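Local structure of glycosyl hydrolase family 62 protein (Coprinopsis cinerea, 5B6T) at residues A83-Y88 with Q275-S280; S30-D35 with L268-N273; D143-C148 with A197-I202; L94-Y99 with Y106-D111; F87-Q92 with S172-G177. The protein probably hydrolyses alpha-L-arabinofuranosyl side groups from arabinoxylan, as an alpha-L-arabinofuranosidase of glycoside hydrolase family 62. All blocks are in the same frame, centred on the assembly; numbering follows the deposited sequence.

Contact 1: residues A83-Y88 with Q275-S280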
# COMPACT_ATOMS: atom_id res chain seq x y z
N ALA A 83 -2.16 -4.90 6.13
CA ALA A 83 -1.93 -3.82 5.16
C ALA A 83 -1.07 -2.68 5.71
O ALA A 83 -1.56 -1.59 6.04
CB ALA A 83 -3.25 -3.32 4.55
N PRO A 84 0.23 -2.94 5.80
CA PRO A 84 1.11 -2.00 6.46
C PRO A 84 1.61 -0.86 5.55
O PRO A 84 1.64 -0.99 4.31
CB PRO A 84 2.28 -2.90 6.86
CG PRO A 84 2.36 -3.92 5.77
CD PRO A 84 0.94 -4.16 5.37
N GLN A 85 2.06 0.23 6.18
CA GLN A 85 2.75 1.33 5.52
C GLN A 85 3.86 1.77 6.44
O GLN A 85 3.58 2.18 7.55
CB GLN A 85 1.82 2.53 5.26
CG GLN A 85 2.55 3.66 4.53
CD GLN A 85 1.90 5.00 4.72
OE1 GLN A 85 1.19 5.25 5.67
NE2 GLN A 85 2.22 5.91 3.81
N VAL A 86 5.10 1.69 5.99
CA VAL A 86 6.24 2.13 6.79
C VAL A 86 6.79 3.47 6.30
O VAL A 86 6.90 3.69 5.10
CB VAL A 86 7.39 1.06 6.82
CG1 VAL A 86 8.03 0.85 5.45
CG2 VAL A 86 8.45 1.45 7.85
N PHE A 87 7.20 4.32 7.22
CA PHE A 87 7.87 5.59 6.87
C PHE A 87 8.57 6.13 8.10
O PHE A 87 8.24 5.75 9.23
CB PHE A 87 6.90 6.67 6.31
CG PHE A 87 5.76 7.01 7.23
CD1 PHE A 87 5.87 8.05 8.15
CD2 PHE A 87 4.55 6.33 7.15
CE1 PHE A 87 4.83 8.35 9.01
CE2 PHE A 87 3.51 6.63 8.03
CZ PHE A 87 3.64 7.67 8.91
N TYR A 88 9.51 7.03 7.88
CA TYR A 88 10.27 7.64 8.96
C TYR A 88 9.67 8.99 9.24
O TYR A 88 9.65 9.87 8.34
CB TYR A 88 11.73 7.78 8.54
CG TYR A 88 12.65 8.36 9.58
CD1 TYR A 88 13.02 7.62 10.70
CD2 TYR A 88 13.23 9.58 9.38
CE1 TYR A 88 13.90 8.14 11.64
CE2 TYR A 88 14.10 10.11 10.30
CZ TYR A 88 14.43 9.39 11.43
OH TYR A 88 15.36 9.91 12.33
N GLN A 275 8.17 11.21 6.01
CA GLN A 275 6.73 11.33 6.06
C GLN A 275 6.11 12.06 4.89
O GLN A 275 4.87 12.16 4.82
CB GLN A 275 6.31 12.02 7.37
CG GLN A 275 6.65 13.49 7.48
CD GLN A 275 8.11 13.80 7.78
OE1 GLN A 275 8.91 12.92 8.15
NE2 GLN A 275 8.47 15.09 7.66
N THR A 276 6.93 12.59 3.99
CA THR A 276 6.38 13.26 2.78
C THR A 276 6.05 12.28 1.66
O THR A 276 5.46 12.67 0.65
CB THR A 276 7.30 14.37 2.24
OG1 THR A 276 8.52 13.80 1.76
CG2 THR A 276 7.60 15.40 3.34
N LEU A 277 6.42 11.00 1.83
CA LEU A 277 6.10 9.97 0.81
C LEU A 277 6.41 10.44 -0.63
O LEU A 277 5.56 10.45 -1.53
CB LEU A 277 4.64 9.49 0.94
CG LEU A 277 4.34 8.41 1.99
CD1 LEU A 277 5.02 7.09 1.60
CD2 LEU A 277 4.74 8.80 3.41
N PRO A 278 7.68 10.81 -0.88
CA PRO A 278 8.06 11.27 -2.20
C PRO A 278 8.41 10.16 -3.17
O PRO A 278 8.97 9.11 -2.78
CB PRO A 278 9.30 12.12 -1.91
CG PRO A 278 9.94 11.45 -0.75
CD PRO A 278 8.83 10.81 0.04
N ILE A 279 8.09 10.39 -4.46
CA ILE A 279 8.57 9.57 -5.55
C ILE A 279 9.25 10.45 -6.59
O ILE A 279 8.93 11.61 -6.76
CB ILE A 279 7.44 8.77 -6.24
CG1 ILE A 279 6.35 9.70 -6.77
CG2 ILE A 279 6.88 7.69 -5.29
CD1 ILE A 279 5.45 9.08 -7.82
N SER A 280 10.22 9.86 -7.26
CA SER A 280 10.77 10.43 -8.47
C SER A 280 9.78 10.19 -9.60
O SER A 280 9.13 9.13 -9.67
CB SER A 280 12.07 9.74 -8.83
OG SER A 280 12.49 10.14 -10.15
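Gln275 and Leu277 meet strand 83-88 at Phe87, Tyr88 and Gln85. Phe87 CD1 lies against CA and CB of Gln275, 4.0 Å from Gln275 CA. The Phe87 and Gln275 side chains cross at about a right angle. Gln275 is bent at its second torsion (chi2 -76°). Gln275 OE1 lies 3.1 Å from Tyr88 O, an approach of two acceptors, and is held by the backbone N of Ala90. Leu277 turns CG and both methyls to Gln85 NE2. Leu277 CG is 3.7 Å from Gln85 NE2, and Leu277 CD2 is 4.2 Å from Phe87 CB. Gln85 and Leu277 meet tip to tip, the amide chain extended. Gln85 OE1 accepts from the backbone N of Val146. No hydrogen bond joins the two segments; their contact is van der Waals, and the polar ends are bonded elsewhere. The inner strand of one blade here meets the chain entering edge strand 278-279 of another, near the bound calcium, as expected at the centre of this family's five-bladed beta-propeller.

Contact 2: residues S30-D35 with L268-N273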
# COMPACT_ATOMS: atom_id res chain seq x y z
N SER A 30 4.54 -2.86 1.77
CA SER A 30 5.14 -1.56 1.91
C SER A 30 6.66 -1.71 1.82
O SER A 30 7.21 -2.69 2.30
CB SER A 30 4.76 -0.95 3.26
OG SER A 30 5.14 0.42 3.32
N VAL A 31 7.33 -0.73 1.23
CA VAL A 31 8.75 -0.89 0.94
C VAL A 31 9.56 0.39 1.00
O VAL A 31 9.18 1.42 0.45
CB VAL A 31 8.96 -1.59 -0.42
CG1 VAL A 31 8.26 -0.85 -1.56
CG2 VAL A 31 10.43 -1.81 -0.71
N VAL A 32 10.72 0.26 1.66
CA VAL A 32 11.75 1.30 1.66
C VAL A 32 13.13 0.67 1.50
O VAL A 32 13.36 -0.46 1.93
CB VAL A 32 11.74 2.18 2.94
CG1 VAL A 32 10.47 3.00 3.02
CG2 VAL A 32 11.93 1.38 4.22
N TYR A 33 14.01 1.44 0.87
CA TYR A 33 15.44 1.11 0.78
C TYR A 33 16.18 1.98 1.77
O TYR A 33 16.07 3.20 1.72
CB TYR A 33 15.97 1.35 -0.62
CG TYR A 33 17.35 0.75 -0.86
CD1 TYR A 33 17.51 -0.60 -1.07
CD2 TYR A 33 18.49 1.56 -0.89
CE1 TYR A 33 18.76 -1.15 -1.31
CE2 TYR A 33 19.74 1.02 -1.10
CZ TYR A 33 19.88 -0.33 -1.33
OH TYR A 33 21.13 -0.86 -1.60
N HIS A 34 16.89 1.35 2.70
CA HIS A 34 17.55 2.08 3.78
C HIS A 34 18.81 1.35 4.17
O HIS A 34 18.81 0.12 4.39
CB HIS A 34 16.62 2.19 4.99
CG HIS A 34 17.27 2.72 6.23
ND1 HIS A 34 17.55 4.05 6.39
CD2 HIS A 34 17.71 2.10 7.34
CE1 HIS A 34 18.11 4.24 7.57
NE2 HIS A 34 18.23 3.07 8.17
N ASP A 35 19.90 2.12 4.24
CA ASP A 35 21.21 1.59 4.55
C ASP A 35 21.54 0.29 3.83
O ASP A 35 21.90 -0.71 4.43
CB ASP A 35 21.34 1.46 6.06
CG ASP A 35 21.55 2.81 6.71
OD1 ASP A 35 21.74 3.81 5.96
OD2 ASP A 35 21.53 2.88 7.95
N LEU A 268 4.81 2.06 -4.75
CA LEU A 268 5.91 2.51 -5.60
C LEU A 268 7.21 2.58 -4.80
O LEU A 268 7.23 2.88 -3.59
CB LEU A 268 5.65 3.90 -6.21
CG LEU A 268 4.67 4.02 -7.39
CD1 LEU A 268 4.38 5.49 -7.68
CD2 LEU A 268 5.23 3.35 -8.65
N ILE A 269 8.31 2.30 -5.47
CA ILE A 269 9.61 2.57 -4.87
C ILE A 269 9.78 4.09 -4.73
O ILE A 269 9.56 4.85 -5.71
CB ILE A 269 10.76 1.96 -5.69
CG1 ILE A 269 10.70 0.42 -5.78
CG2 ILE A 269 12.10 2.39 -5.14
CD1 ILE A 269 10.25 -0.34 -4.57
N ARG A 270 10.11 4.55 -3.53
CA ARG A 270 10.15 5.98 -3.22
C ARG A 270 11.51 6.60 -3.47
O ARG A 270 12.49 5.90 -3.62
CB ARG A 270 9.77 6.18 -1.75
CG ARG A 270 8.50 5.46 -1.31
CD ARG A 270 8.21 5.72 0.15
NE ARG A 270 7.30 4.71 0.64
CZ ARG A 270 7.15 4.41 1.92
NH1 ARG A 270 7.75 5.13 2.85
NH2 ARG A 270 6.37 3.40 2.26
N SER A 271 11.56 7.93 -3.52
CA SER A 271 12.83 8.63 -3.63
C SER A 271 13.38 9.00 -2.27
O SER A 271 14.53 9.48 -2.17
CB SER A 271 12.64 9.90 -4.45
OG SER A 271 11.62 10.69 -3.89
N GLY A 272 12.60 8.76 -1.21
CA GLY A 272 13.03 9.07 0.15
C GLY A 272 12.05 8.44 1.12
O GLY A 272 10.93 8.11 0.72
N ASN A 273 12.47 8.29 2.38
CA ASN A 273 11.77 7.46 3.34
C ASN A 273 10.98 8.20 4.39
O ASN A 273 10.39 7.55 5.23
CB ASN A 273 12.75 6.49 4.00
CG ASN A 273 13.38 5.56 2.98
OD1 ASN A 273 12.75 5.27 1.97
ND2 ASN A 273 14.62 5.12 3.22
O HOH W 1 10.76 2.64 -1.52
O HOH W 2 13.01 3.93 -0.29
O HOH W 3 16.39 6.17 5.26
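Val32 and Asn273 come to 6.4 Å between CA atoms, and the backbones are joined through water, not by direct bonds. One water accepts from Arg270 N and donates to Val31 O. The Asn273 amide makes the one direct hydrogen bond between the segments. Asn273 ND2 donates to Tyr33 O at 2.8 Å in a nearly straight bond (165°), from above the carbonyl plane. A second water accepts from Tyr33 N and donates to Asn273 OD1. Asn273 OD1 lies 3.4 Å from Val32 CG1. A third water links ND2 to His34 ND1. An alanine at Asn273 would probably leave Tyr33 O without its amide donor and the two waters at Tyr33 N and His34 ND1 without their amide partner. Val32 CG1 lies 3.4 Å above one face of the Arg270 guanidinium, toward its rim, with Val31 O over the same face. Arg270 NH2 pairs with Glu267 and NH1 with Val86 O, which would fix the group's rotation. Val31 CG1 meets Ile269 CD1 at 3.6 Å. Strand 37-46 pairs with strand 25-34 in one sheet, and Val31 touches Trp38 and Val40 there. The loop follows strand 266-268, and the Asn273 backbone bonds Tyr88 of strand 82-89.

Contact 3: residues D143-C148 with A197-I202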
# COMPACT_ATOMS: atom_id res chain seq x y z
N ASP A 143 -6.88 -0.24 4.65
CA ASP A 143 -5.83 0.35 3.81
C ASP A 143 -5.52 1.79 4.18
O ASP A 143 -5.81 2.75 3.43
CB ASP A 143 -6.17 0.15 2.32
CG ASP A 143 -6.33 -1.31 1.97
OD1 ASP A 143 -5.78 -2.15 2.71
OD2 ASP A 143 -6.97 -1.64 0.95
N MET A 144 -4.92 1.90 5.35
CA MET A 144 -4.63 3.17 6.01
C MET A 144 -3.32 3.72 5.46
O MET A 144 -2.31 3.00 5.43
CB MET A 144 -4.49 2.92 7.52
CG MET A 144 -5.60 2.09 8.12
SD MET A 144 -7.21 2.87 7.96
CE MET A 144 -8.27 1.52 8.51
N TRP A 145 -3.34 4.99 5.06
CA TRP A 145 -2.18 5.61 4.42
C TRP A 145 -1.95 7.03 4.91
O TRP A 145 -2.86 7.89 4.79
CB TRP A 145 -2.40 5.60 2.90
CG TRP A 145 -1.25 6.19 2.14
CD1 TRP A 145 -1.03 7.52 1.87
CD2 TRP A 145 -0.18 5.49 1.53
NE1 TRP A 145 0.12 7.67 1.17
CE2 TRP A 145 0.66 6.44 0.92
CE3 TRP A 145 0.15 4.14 1.42
CZ2 TRP A 145 1.84 6.07 0.25
CZ3 TRP A 145 1.31 3.79 0.78
CH2 TRP A 145 2.12 4.75 0.17
N VAL A 146 -0.75 7.30 5.40
CA VAL A 146 -0.33 8.64 5.84
C VAL A 146 0.56 9.29 4.80
O VAL A 146 1.46 8.67 4.25
CB VAL A 146 0.41 8.56 7.21
CG1 VAL A 146 1.08 9.89 7.55
CG2 VAL A 146 -0.52 8.10 8.32
N ILE A 147 0.32 10.58 4.57
CA ILE A 147 1.25 11.46 3.86
C ILE A 147 1.18 12.84 4.50
O ILE A 147 0.09 13.35 4.79
CB ILE A 147 1.00 11.49 2.33
CG1 ILE A 147 1.95 12.48 1.64
CG2 ILE A 147 -0.46 11.79 1.97
CD1 ILE A 147 1.95 12.39 0.15
N CYS A 148 2.35 13.45 4.70
CA CYS A 148 2.46 14.78 5.29
C CYS A 148 3.10 15.75 4.32
O CYS A 148 3.93 15.36 3.50
CB CYS A 148 3.32 14.72 6.56
SG CYS A 148 2.81 13.42 7.71
N ALA A 197 -5.42 2.56 -1.55
CA ALA A 197 -4.86 3.84 -1.98
C ALA A 197 -3.33 3.92 -1.76
O ALA A 197 -2.79 3.35 -0.83
CB ALA A 197 -5.53 5.00 -1.26
N ASN A 198 -2.66 4.63 -2.68
CA ASN A 198 -1.34 5.20 -2.44
C ASN A 198 -1.41 6.68 -2.77
O ASN A 198 -2.08 7.09 -3.73
CB ASN A 198 -0.22 4.62 -3.34
CG ASN A 198 -0.11 3.11 -3.30
OD1 ASN A 198 -0.41 2.46 -4.30
ND2 ASN A 198 0.42 2.56 -2.22
N VAL A 199 -0.74 7.48 -1.95
CA VAL A 199 -0.64 8.92 -2.18
C VAL A 199 0.81 9.37 -2.00
O VAL A 199 1.41 9.13 -0.97
CB VAL A 199 -1.59 9.73 -1.28
CG1 VAL A 199 -1.64 11.18 -1.78
CG2 VAL A 199 -2.96 9.10 -1.29
N TYR A 200 1.36 10.00 -3.05
CA TYR A 200 2.77 10.40 -3.08
C TYR A 200 2.97 11.84 -3.51
O TYR A 200 2.18 12.36 -4.31
CB TYR A 200 3.53 9.55 -4.05
CG TYR A 200 3.55 8.07 -3.74
CD1 TYR A 200 4.32 7.57 -2.70
CD2 TYR A 200 2.81 7.18 -4.49
CE1 TYR A 200 4.37 6.22 -2.43
CE2 TYR A 200 2.86 5.82 -4.25
CZ TYR A 200 3.63 5.34 -3.18
OH TYR A 200 3.67 3.98 -2.94
N ARG A 201 4.02 12.48 -2.98
CA ARG A 201 4.52 13.75 -3.54
C ARG A 201 5.37 13.42 -4.75
O ARG A 201 6.23 12.53 -4.71
CB ARG A 201 5.35 14.48 -2.51
CG ARG A 201 6.10 15.70 -3.03
CD ARG A 201 5.16 16.78 -3.56
NE ARG A 201 5.91 17.85 -4.20
CZ ARG A 201 6.59 18.79 -3.55
NH1 ARG A 201 6.64 18.82 -2.22
NH2 ARG A 201 7.26 19.72 -4.25
N ILE A 202 5.15 14.13 -5.85
CA ILE A 202 5.93 13.91 -7.09
C ILE A 202 7.11 14.87 -7.06
O ILE A 202 6.92 16.07 -7.23
CB ILE A 202 5.09 14.11 -8.36
CG1 ILE A 202 3.86 13.21 -8.36
CG2 ILE A 202 5.93 13.84 -9.60
CD1 ILE A 202 2.80 13.57 -9.40
O HOH W 4 -6.90 3.11 0.87
O HOH W 5 -3.57 2.38 1.57
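Trp145 packs against the backbone of strand 197-202 and has the largest share of the buried surface. Its CG, anti to the backbone N (chi1 -179°), starts the indole toward the other strand. One face of the indole takes Asn198 CA, which sits 4.0 Å from the centroid of the six-membered ring of Trp145 and 7° off its normal, a CH-pi contact. Val199 N lies over the same face nearer the rim. The edge of the indole points at the face of Tyr200 in an offset edge-to-face pair, with ring centroids 5.3 Å apart and planes at 82°. Further along, Ile147 CG2 meets Val199 CG1 at 4.0 Å, and Ile147 CD1 reaches past Val199 O toward Arg201 N. The strands run almost parallel, their axes 7.4 Å apart. They belong to different four- and five-stranded sheets, adjacent blades of the propeller, so side chains fill the gap between them. The polar edge starts at the indole nitrogen. Trp145 NE1 donates to Val199 O at 2.9 Å, on a carbonyl lone pair but bent at the hydrogen. Asn198 OD1 goes to Tyr286, and Tyr200 OH to Leu268 N. At the far end a water accepts from Ala197 N at 2.9 Å and donates to Asp143 O at 2.8 Å.

Contact 4: residues L94-Y99 with Y106-D111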
# COMPACT_ATOMS: atom_id res chain seq x y z
N LEU A 94 11.50 8.74 14.65
CA LEU A 94 10.88 7.43 14.84
C LEU A 94 10.31 6.95 13.51
O LEU A 94 9.68 7.74 12.80
CB LEU A 94 9.72 7.53 15.80
CG LEU A 94 10.00 7.65 17.28
CD1 LEU A 94 8.65 7.79 17.95
CD2 LEU A 94 10.75 6.42 17.78
N TRP A 95 10.49 5.67 13.21
CA TRP A 95 9.76 5.01 12.15
C TRP A 95 8.35 4.71 12.66
O TRP A 95 8.14 4.37 13.84
CB TRP A 95 10.43 3.71 11.70
CG TRP A 95 11.77 3.88 11.09
CD1 TRP A 95 12.95 3.90 11.74
CD2 TRP A 95 12.06 4.02 9.69
NE1 TRP A 95 13.98 4.06 10.83
CE2 TRP A 95 13.46 4.13 9.57
CE3 TRP A 95 11.28 4.05 8.54
CZ2 TRP A 95 14.09 4.29 8.35
CZ3 TRP A 95 11.91 4.20 7.30
CH2 TRP A 95 13.31 4.32 7.23
N TYR A 96 7.38 4.87 11.75
CA TYR A 96 5.99 4.47 11.97
C TYR A 96 5.66 3.33 11.04
O TYR A 96 6.14 3.30 9.88
CB TYR A 96 5.02 5.64 11.73
CG TYR A 96 4.88 6.57 12.91
CD1 TYR A 96 5.89 7.42 13.27
CD2 TYR A 96 3.71 6.58 13.67
CE1 TYR A 96 5.78 8.25 14.38
CE2 TYR A 96 3.59 7.39 14.77
CZ TYR A 96 4.62 8.22 15.12
OH TYR A 96 4.50 9.05 16.23
N LEU A 97 4.82 2.43 11.54
CA LEU A 97 4.21 1.35 10.76
C LEU A 97 2.70 1.49 10.99
O LEU A 97 2.22 1.30 12.12
CB LEU A 97 4.69 -0.02 11.24
CG LEU A 97 4.35 -1.19 10.32
CD1 LEU A 97 5.07 -1.11 8.97
CD2 LEU A 97 4.64 -2.54 11.00
N VAL A 98 2.01 1.91 9.93
CA VAL A 98 0.59 2.16 9.91
C VAL A 98 -0.08 0.94 9.31
O VAL A 98 0.44 0.33 8.38
CB VAL A 98 0.30 3.44 9.10
CG1 VAL A 98 -1.19 3.60 8.80
CG2 VAL A 98 0.82 4.64 9.85
N TYR A 99 -1.21 0.54 9.88
CA TYR A 99 -1.94 -0.66 9.45
C TYR A 99 -3.35 -0.63 10.05
O TYR A 99 -3.70 0.32 10.78
CB TYR A 99 -1.19 -1.95 9.87
CG TYR A 99 -0.83 -1.96 11.35
CD1 TYR A 99 0.38 -1.45 11.78
CD2 TYR A 99 -1.67 -2.52 12.31
CE1 TYR A 99 0.73 -1.43 13.11
CE2 TYR A 99 -1.32 -2.53 13.65
CZ TYR A 99 -0.11 -1.99 14.05
OH TYR A 99 0.25 -1.95 15.38
N TYR A 106 -1.28 2.14 14.47
CA TYR A 106 0.13 2.31 14.19
C TYR A 106 1.01 1.77 15.30
O TYR A 106 0.58 1.69 16.47
CB TYR A 106 0.47 3.79 13.96
CG TYR A 106 0.27 4.64 15.20
CD1 TYR A 106 -0.99 5.18 15.49
CD2 TYR A 106 1.31 4.87 16.09
CE1 TYR A 106 -1.20 5.93 16.63
CE2 TYR A 106 1.13 5.65 17.23
CZ TYR A 106 -0.13 6.14 17.50
OH TYR A 106 -0.35 6.91 18.63
N SER A 107 2.23 1.40 14.90
CA SER A 107 3.33 1.10 15.82
C SER A 107 4.49 2.04 15.51
O SER A 107 4.58 2.60 14.42
CB SER A 107 3.80 -0.36 15.65
OG SER A 107 2.77 -1.25 15.99
N THR A 108 5.39 2.19 16.46
CA THR A 108 6.59 2.97 16.25
C THR A 108 7.83 2.16 16.58
O THR A 108 7.75 1.12 17.23
CB THR A 108 6.62 4.27 17.07
OG1 THR A 108 6.59 3.96 18.47
CG2 THR A 108 5.44 5.13 16.68
N ASN A 109 8.98 2.66 16.13
CA ASN A 109 10.26 1.98 16.29
C ASN A 109 11.38 2.93 15.93
O ASN A 109 11.38 3.48 14.83
CB ASN A 109 10.31 0.75 15.35
CG ASN A 109 11.42 -0.22 15.68
OD1 ASN A 109 12.43 0.13 16.30
ND2 ASN A 109 11.24 -1.44 15.25
N PRO A 110 12.37 3.13 16.81
CA PRO A 110 13.47 4.01 16.43
C PRO A 110 14.38 3.42 15.36
O PRO A 110 15.17 4.16 14.81
CB PRO A 110 14.24 4.20 17.73
CG PRO A 110 13.89 3.06 18.57
CD PRO A 110 12.47 2.69 18.22
N ASP A 111 14.30 2.11 15.12
CA ASP A 111 15.25 1.41 14.24
C ASP A 111 14.53 0.38 13.37
O ASP A 111 14.12 -0.66 13.85
CB ASP A 111 16.32 0.72 15.10
CG ASP A 111 17.35 -0.04 14.30
OD1 ASP A 111 17.42 0.17 13.06
OD2 ASP A 111 18.12 -0.78 14.97
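Tyr96 and Thr108 lie side by side and point the same way. Thr108 CG2, anti to the carbonyl carbon, sits over one face of the Tyr96 ring, 3.6 Å from its centroid and 15° off the normal. This is a CH-pi contact. Tyr106 flanks the same ring, with its CD2 3.6 Å from Tyr96 CE2 and the planes at an oblique 37°. Ser107 shares the other face of the sheet with Leu97; Tyr99 OH reaches it and donates to Ser107 OG at 2.7 Å, with OG in the plane of the Tyr99 ring. Ser107 OG is also bonded to Thr119 O. Strands 94-100 and 104-109 form a beta hairpin, the two central strands of a four-stranded antiparallel blade. Leu97 and Ser107 are a hydrogen-bonded pair, with Leu97 N to Ser107 O 2.9 Å and Ser107 N to Leu97 O 2.8 Å. Trp95 and Asn109 pair in the same way. Asn109 OD1 accepts from Asp111 N at 3.0 Å, an Asx turn just after the strand. Tyr96 OH bonds Gln92 OE1, and its ring also meets Phe174. An alanine at Tyr96 would probably leave Gln92 OE1 without this hydroxyl and Thr108 CG2 without its aromatic cover.

Contact 5: residues F87-Q92 with S172-G177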
# COMPACT_ATOMS: atom_id res chain seq x y z
N PHE A 87 7.20 4.32 7.22
CA PHE A 87 7.87 5.59 6.87
C PHE A 87 8.57 6.13 8.10
O PHE A 87 8.24 5.75 9.23
CB PHE A 87 6.90 6.67 6.31
CG PHE A 87 5.76 7.01 7.23
CD1 PHE A 87 5.87 8.05 8.15
CD2 PHE A 87 4.55 6.33 7.15
CE1 PHE A 87 4.83 8.35 9.01
CE2 PHE A 87 3.51 6.63 8.03
CZ PHE A 87 3.64 7.67 8.91
N TYR A 88 9.51 7.03 7.88
CA TYR A 88 10.27 7.64 8.96
C TYR A 88 9.67 8.99 9.24
O TYR A 88 9.65 9.87 8.34
CB TYR A 88 11.73 7.78 8.54
CG TYR A 88 12.65 8.36 9.58
CD1 TYR A 88 13.02 7.62 10.70
CD2 TYR A 88 13.23 9.58 9.38
CE1 TYR A 88 13.90 8.14 11.64
CE2 TYR A 88 14.10 10.11 10.30
CZ TYR A 88 14.43 9.39 11.43
OH TYR A 88 15.36 9.91 12.33
N PHE A 89 9.18 9.19 10.45
CA PHE A 89 8.61 10.48 10.84
C PHE A 89 9.73 11.31 11.43
O PHE A 89 10.06 11.23 12.63
CB PHE A 89 7.45 10.33 11.82
CG PHE A 89 6.68 11.61 12.02
CD1 PHE A 89 5.85 12.08 11.03
CD2 PHE A 89 6.85 12.38 13.16
CE1 PHE A 89 5.17 13.26 11.16
CE2 PHE A 89 6.16 13.57 13.32
CZ PHE A 89 5.33 14.02 12.32
N ALA A 90 10.36 12.08 10.56
CA ALA A 90 11.63 12.74 10.88
C ALA A 90 11.57 13.64 12.11
O ALA A 90 12.52 13.63 12.91
CB ALA A 90 12.15 13.46 9.66
N PRO A 91 10.48 14.39 12.30
CA PRO A 91 10.47 15.29 13.49
C PRO A 91 10.60 14.56 14.84
O PRO A 91 11.11 15.14 15.80
CB PRO A 91 9.12 15.99 13.37
CG PRO A 91 8.86 16.02 11.89
CD PRO A 91 9.35 14.70 11.39
N GLN A 92 10.21 13.30 14.90
CA GLN A 92 10.31 12.49 16.12
C GLN A 92 11.45 11.49 16.10
O GLN A 92 11.64 10.78 17.08
CB GLN A 92 9.01 11.72 16.34
CG GLN A 92 7.86 12.66 16.63
CD GLN A 92 6.52 11.98 16.59
OE1 GLN A 92 6.45 10.76 16.57
NE2 GLN A 92 5.47 12.76 16.64
N SER A 172 3.03 18.89 14.00
CA SER A 172 3.52 18.84 15.39
C SER A 172 2.68 17.91 16.26
O SER A 172 3.21 17.30 17.17
CB SER A 172 3.58 20.24 16.04
OG SER A 172 2.34 20.90 15.93
N ASN A 173 1.38 17.76 15.98
CA ASN A 173 0.53 16.92 16.83
C ASN A 173 0.50 15.43 16.46
O ASN A 173 0.14 14.60 17.30
CB ASN A 173 -0.91 17.41 16.85
CG ASN A 173 -1.09 18.66 17.69
OD1 ASN A 173 -0.31 18.93 18.61
ND2 ASN A 173 -2.13 19.42 17.39
N PHE A 174 0.87 15.13 15.21
CA PHE A 174 0.92 13.75 14.71
C PHE A 174 1.62 12.87 15.77
O PHE A 174 2.67 13.25 16.29
CB PHE A 174 1.63 13.67 13.36
CG PHE A 174 1.69 12.27 12.80
CD1 PHE A 174 0.65 11.79 12.03
CD2 PHE A 174 2.77 11.44 13.06
CE1 PHE A 174 0.70 10.47 11.53
CE2 PHE A 174 2.81 10.13 12.57
CZ PHE A 174 1.77 9.66 11.81
N PRO A 175 1.07 11.69 16.09
CA PRO A 175 -0.05 10.98 15.48
C PRO A 175 -1.42 11.34 16.08
O PRO A 175 -2.42 10.72 15.69
CB PRO A 175 0.26 9.53 15.82
CG PRO A 175 0.89 9.63 17.18
CD PRO A 175 1.71 10.88 17.15
N ASN A 176 -1.48 12.31 16.99
CA ASN A 176 -2.73 12.69 17.63
C ASN A 176 -3.45 13.78 16.84
O ASN A 176 -2.84 14.45 16.00
CB ASN A 176 -2.44 13.18 19.05
CG ASN A 176 -1.75 12.10 19.88
OD1 ASN A 176 -2.27 11.01 20.01
ND2 ASN A 176 -0.57 12.39 20.36
N GLY A 177 -4.73 13.92 17.10
CA GLY A 177 -5.51 15.03 16.60
C GLY A 177 -6.15 14.89 15.23
O GLY A 177 -6.70 15.85 14.73
O HOH W 6 5.83 15.73 16.42
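Phe174 packs against Phe89 on the tight side of this contact. The two side chains slide past each other in opposite directions, and Phe174 CD2 sits 3.5 Å above the centre of the Phe89 ring. The planes are 31° apart, an oblique pair. Pro91 CD lies over the opposite face of Phe89, toward the rim. Phe174 CG is anti to the backbone N (chi1 -179°), which starts the ring toward Phe87. Phe174 CZ meets Phe87 CZ tip to tip at 4.0 Å, in the plane of the Phe87 ring. Pro175 CB lies over the centre of a Phe174 face, 4.1 Å above it. The bond before Pro175 is cis, and Asn176 N bonds Asn173 O, which makes residues 173-176 a type VI turn. It lies in the loop between strands 163-170 and 182-186 of one blade and touches the end of strand 82-89, and the 3-10 turn after it, in an adjacent blade. The other side is looser and polar. Gln92 NE2 donates to Phe174 O at 2.9 Å, in a bent bond (131°) tilted from the carbonyl plane. Gln92 OE1 is bonded to Tyr96 OH. Gln92 NE2 also gives to a water at 3.0 Å, and that water donates to Ser172 O.

How the contacts relate
Contacts 1, 3, 4 and 5 are mainly buried. Contact 2 is partly buried. Contacts 1 and 3 lie nearest the chain centre, and contacts 1, 2 and 3 all come close to the calcium. Contact 5 is farthest out. Strand 82-89 serves contacts 1 and 5, and strand 94-100 of contact 4 is its neighbour in the same sheet, with Phe87 O close to Tyr96 N. Only contact 4 is a strand pair within one blade, held by backbone bonds. Contact 3 joins two strands of different sheets round an indole. Contacts 1, 2 and 5 set a strand against a loop or turn. Contact 1 mixes amides with Phe87 and Leu277, contact 2 uses amide and water, and contact 5 is rich in phenylalanine. Gln275 O and Cys148 N link contacts 1 and 3.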